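Local coordinates for protein peroxin 22 (Pichia angusta, PDB 5NKZ) that probably takes part in peroxisome biogenesis and forms a complex with the ubiquitin-conjugating enzyme Pex4p through its soluble domain, at residues L41-A46 and F68-V74. Sequence-based numbering, arbitrary orientation.
Sequences LDFFSA and FLSRFNV
Phe44 and Phe72 meet edge-to-face: the CD2 corner of Phe44 sits over the centre of the Phe72 ring, with centroids 5.1 Å apart and planes at 82°. This T-shaped geometry is nearly square, and Phe44 supplies the edge. One face of the same Phe44 ring receives Phe68, whose CZ comes within 3.6 Å of Phe44 CE2, above the plane and shifted toward the rim. The planes of Phe44 and Phe68 are inclined at 47°, so this second pair is oblique, and the three rings form an aromatic cluster. With its CB directed at 68-74 and CG anti to the backbone N (chi1 -176°), Phe44 extends its ring to meet both Phe68 and Phe72.

Two smaller residues contact other parts of Phe72. At the ring edge, Leu41 CD2 lies in the ring plane, 3.5 Å from Phe72 CZ. Near the backbone, Ala46 CB approaches Phe72 O and also touches Val74, at 3.8 Å from its CG1. Were Phe72 reduced to an alanine, the Phe44 edge would probably lose the ring face it points at and Leu41 CD2 its aromatic neighbour. No hydrogen bond crosses between the segments; the 365 Å² they bury comes mainly from apolar side chains, with Arg71 NH1 at the margin beside Leu41 CD2.

The contact joins the loop between strand 32-36 and helix 46-51 to the C-terminal end of helix 65-71, where Phe72 is the first residue to leave helical geometry. Phe44 also packs on Leu34 and Leu36 of strand 32-36, Phe68 shares Leu36, and Phe44 and Val74 both reach Leu49 of helix 46-51, placing the cluster against the parallel sheet.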
loop_
_atom_site.group_PDB
_atom_site.type_symbol
_atom_site.label_atom_id
_atom_site.label_comp_id
_atom_site.label_asym_id
_atom_site.label_seq_id
_atom_site.Cartn_x
_atom_site.Cartn_y
_atom_site.Cartn_z
ATOM N N LEU C 41 -22.980 -5.733 -14.808
ATOM C CA LEU C 41 -22.070 -6.568 -15.614
ATOM C C LEU C 41 -22.274 -6.591 -17.138
ATOM O O LEU C 41 -21.327 -6.858 -17.874
ATOM C CB LEU C 41 -22.158 -8.008 -15.072
ATOM C CG LEU C 41 -20.964 -8.941 -15.112
ATOM C CD1 LEU C 41 -20.913 -9.780 -13.841
ATOM C CD2 LEU C 41 -21.061 -9.843 -16.323
ATOM N N ASP C 42 -23.493 -6.359 -17.617
ATOM C CA ASP C 42 -23.688 -6.327 -19.077
ATOM C C ASP C 42 -23.159 -5.031 -19.688
ATOM O O ASP C 42 -22.753 -5.064 -20.854
ATOM C CB ASP C 42 -25.080 -6.790 -19.597
ATOM C CG ASP C 42 -26.239 -6.130 -18.897
ATOM O OD1 ASP C 42 -26.160 -4.906 -18.637
ATOM O OD2 ASP C 42 -27.230 -6.849 -18.616
ATOM N N PHE C 43 -23.063 -3.938 -18.922
ATOM C CA PHE C 43 -22.336 -2.743 -19.379
ATOM C C PHE C 43 -20.808 -2.878 -19.373
ATOM O O PHE C 43 -20.116 -1.905 -19.581
ATOM C CB PHE C 43 -22.665 -1.530 -18.520
ATOM C CG PHE C 43 -24.082 -1.073 -18.616
ATOM C CD1 PHE C 43 -24.473 -0.290 -19.673
ATOM C CD2 PHE C 43 -25.025 -1.370 -17.602
ATOM C CE1 PHE C 43 -25.778 0.178 -19.748
ATOM C CE2 PHE C 43 -26.330 -0.915 -17.686
ATOM C CZ PHE C 43 -26.707 -0.136 -18.760
ATOM N N PHE C 44 -20.260 -4.054 -19.099
ATOM C CA PHE C 44 -18.811 -4.243 -19.143
ATOM C C PHE C 44 -18.345 -4.801 -20.493
ATOM O O PHE C 44 -19.089 -5.489 -21.209
ATOM C CB PHE C 44 -18.319 -5.156 -17.993
ATOM C CG PHE C 44 -16.845 -5.283 -17.953
ATOM C CD1 PHE C 44 -16.058 -4.222 -17.546
ATOM C CD2 PHE C 44 -16.244 -6.411 -18.422
ATOM C CE1 PHE C 44 -14.678 -4.311 -17.554
ATOM C CE2 PHE C 44 -14.866 -6.544 -18.423
ATOM C CZ PHE C 44 -14.082 -5.480 -17.979
ATOM N N SER C 45 -17.098 -4.492 -20.824
ATOM C CA SER C 45 -16.455 -5.069 -21.953
ATOM C C SER C 45 -14.973 -5.220 -21.677
ATOM O O SER C 45 -14.293 -4.270 -21.300
ATOM C CB SER C 45 -16.690 -4.189 -23.201
ATOM O OG SER C 45 -15.764 -4.512 -24.259
ATOM N N ALA C 46 -14.476 -6.424 -21.933
ATOM C CA ALA C 46 -13.056 -6.683 -21.915
ATOM C C ALA C 46 -12.260 -5.538 -22.515
ATOM O O ALA C 46 -11.170 -5.238 -22.076
ATOM C CB ALA C 46 -12.753 -7.980 -22.638
ATOM N N PHE C 68 -15.465 -14.180 -13.344
ATOM C CA PHE C 68 -15.468 -12.926 -14.119
ATOM C C PHE C 68 -14.262 -12.797 -15.052
ATOM O O PHE C 68 -14.385 -12.325 -16.201
ATOM C CB PHE C 68 -15.527 -11.722 -13.176
ATOM C CG PHE C 68 -15.337 -10.376 -13.848
ATOM C CD1 PHE C 68 -14.059 -9.845 -14.005
ATOM C CD2 PHE C 68 -16.424 -9.609 -14.272
ATOM C CE1 PHE C 68 -13.860 -8.595 -14.604
ATOM C CE2 PHE C 68 -16.225 -8.346 -14.851
ATOM C CZ PHE C 68 -14.946 -7.840 -15.042
ATOM N N LEU C 69 -13.098 -13.208 -14.585
ATOM C CA LEU C 69 -11.903 -13.064 -15.387
ATOM C C LEU C 69 -11.866 -14.028 -16.584
ATOM O O LEU C 69 -11.265 -13.694 -17.584
ATOM C CB LEU C 69 -10.644 -13.238 -14.519
ATOM C CG LEU C 69 -10.382 -12.262 -13.368
ATOM C CD1 LEU C 69 -9.134 -12.640 -12.623
ATOM C CD2 LEU C 69 -10.198 -10.853 -13.865
ATOM N N SER C 70 -12.438 -15.226 -16.497
ATOM C CA SER C 70 -12.362 -16.129 -17.639
ATOM C C SER C 70 -13.532 -15.874 -18.579
ATOM O O SER C 70 -13.442 -16.125 -19.789
ATOM C CB SER C 70 -12.331 -17.592 -17.201
ATOM O OG SER C 70 -13.535 -17.934 -16.544
ATOM N N ARG C 71 -14.621 -15.374 -18.009
ATOM C CA ARG C 71 -15.797 -15.023 -18.770
ATOM C C ARG C 71 -15.555 -13.835 -19.698
ATOM O O ARG C 71 -16.180 -13.774 -20.764
ATOM C CB ARG C 71 -16.988 -14.840 -17.842
ATOM C CG ARG C 71 -17.956 -13.772 -18.197
ATOM C CD ARG C 71 -19.251 -14.031 -17.459
ATOM N NE ARG C 71 -20.313 -14.060 -18.446
ATOM C CZ ARG C 71 -21.595 -13.811 -18.211
ATOM N NH1 ARG C 71 -22.047 -13.553 -16.979
ATOM N NH2 ARG C 71 -22.443 -13.836 -19.242
ATOM N N PHE C 72 -14.631 -12.940 -19.348
ATOM C CA PHE C 72 -14.263 -11.837 -20.261
ATOM C C PHE C 72 -12.821 -11.885 -20.785
ATOM O O PHE C 72 -12.355 -10.913 -21.389
ATOM C CB PHE C 72 -14.534 -10.475 -19.575
ATOM C CG PHE C 72 -15.990 -10.197 -19.332
ATOM C CD1 PHE C 72 -16.792 -9.764 -20.358
ATOM C CD2 PHE C 72 -16.553 -10.372 -18.081
ATOM C CE1 PHE C 72 -18.140 -9.511 -20.152
ATOM C CE2 PHE C 72 -17.904 -10.125 -17.877
ATOM C CZ PHE C 72 -18.704 -9.715 -18.924
ATOM N N ASN C 73 -12.130 -13.009 -20.606
ATOM C CA ASN C 73 -10.704 -13.118 -20.936
ATOM C C ASN C 73 -9.877 -11.924 -20.485
ATOM O O ASN C 73 -9.126 -11.369 -21.243
ATOM C CB ASN C 73 -10.508 -13.330 -22.444
ATOM C CG ASN C 73 -10.533 -14.760 -22.840
ATOM O OD1 ASN C 73 -10.517 -15.657 -22.011
ATOM N ND2 ASN C 73 -10.553 -14.985 -24.117
ATOM N N VAL C 74 -10.024 -11.521 -19.238
ATOM C CA VAL C 74 -9.226 -10.410 -18.682
ATOM C C VAL C 74 -8.250 -10.849 -17.569
ATOM O O VAL C 74 -7.923 -10.059 -16.708
ATOM C CB VAL C 74 -10.133 -9.247 -18.220
ATOM C CG1 VAL C 74 -10.948 -8.725 -19.384
ATOM C CG2 VAL C 74 -11.066 -9.682 -17.097
#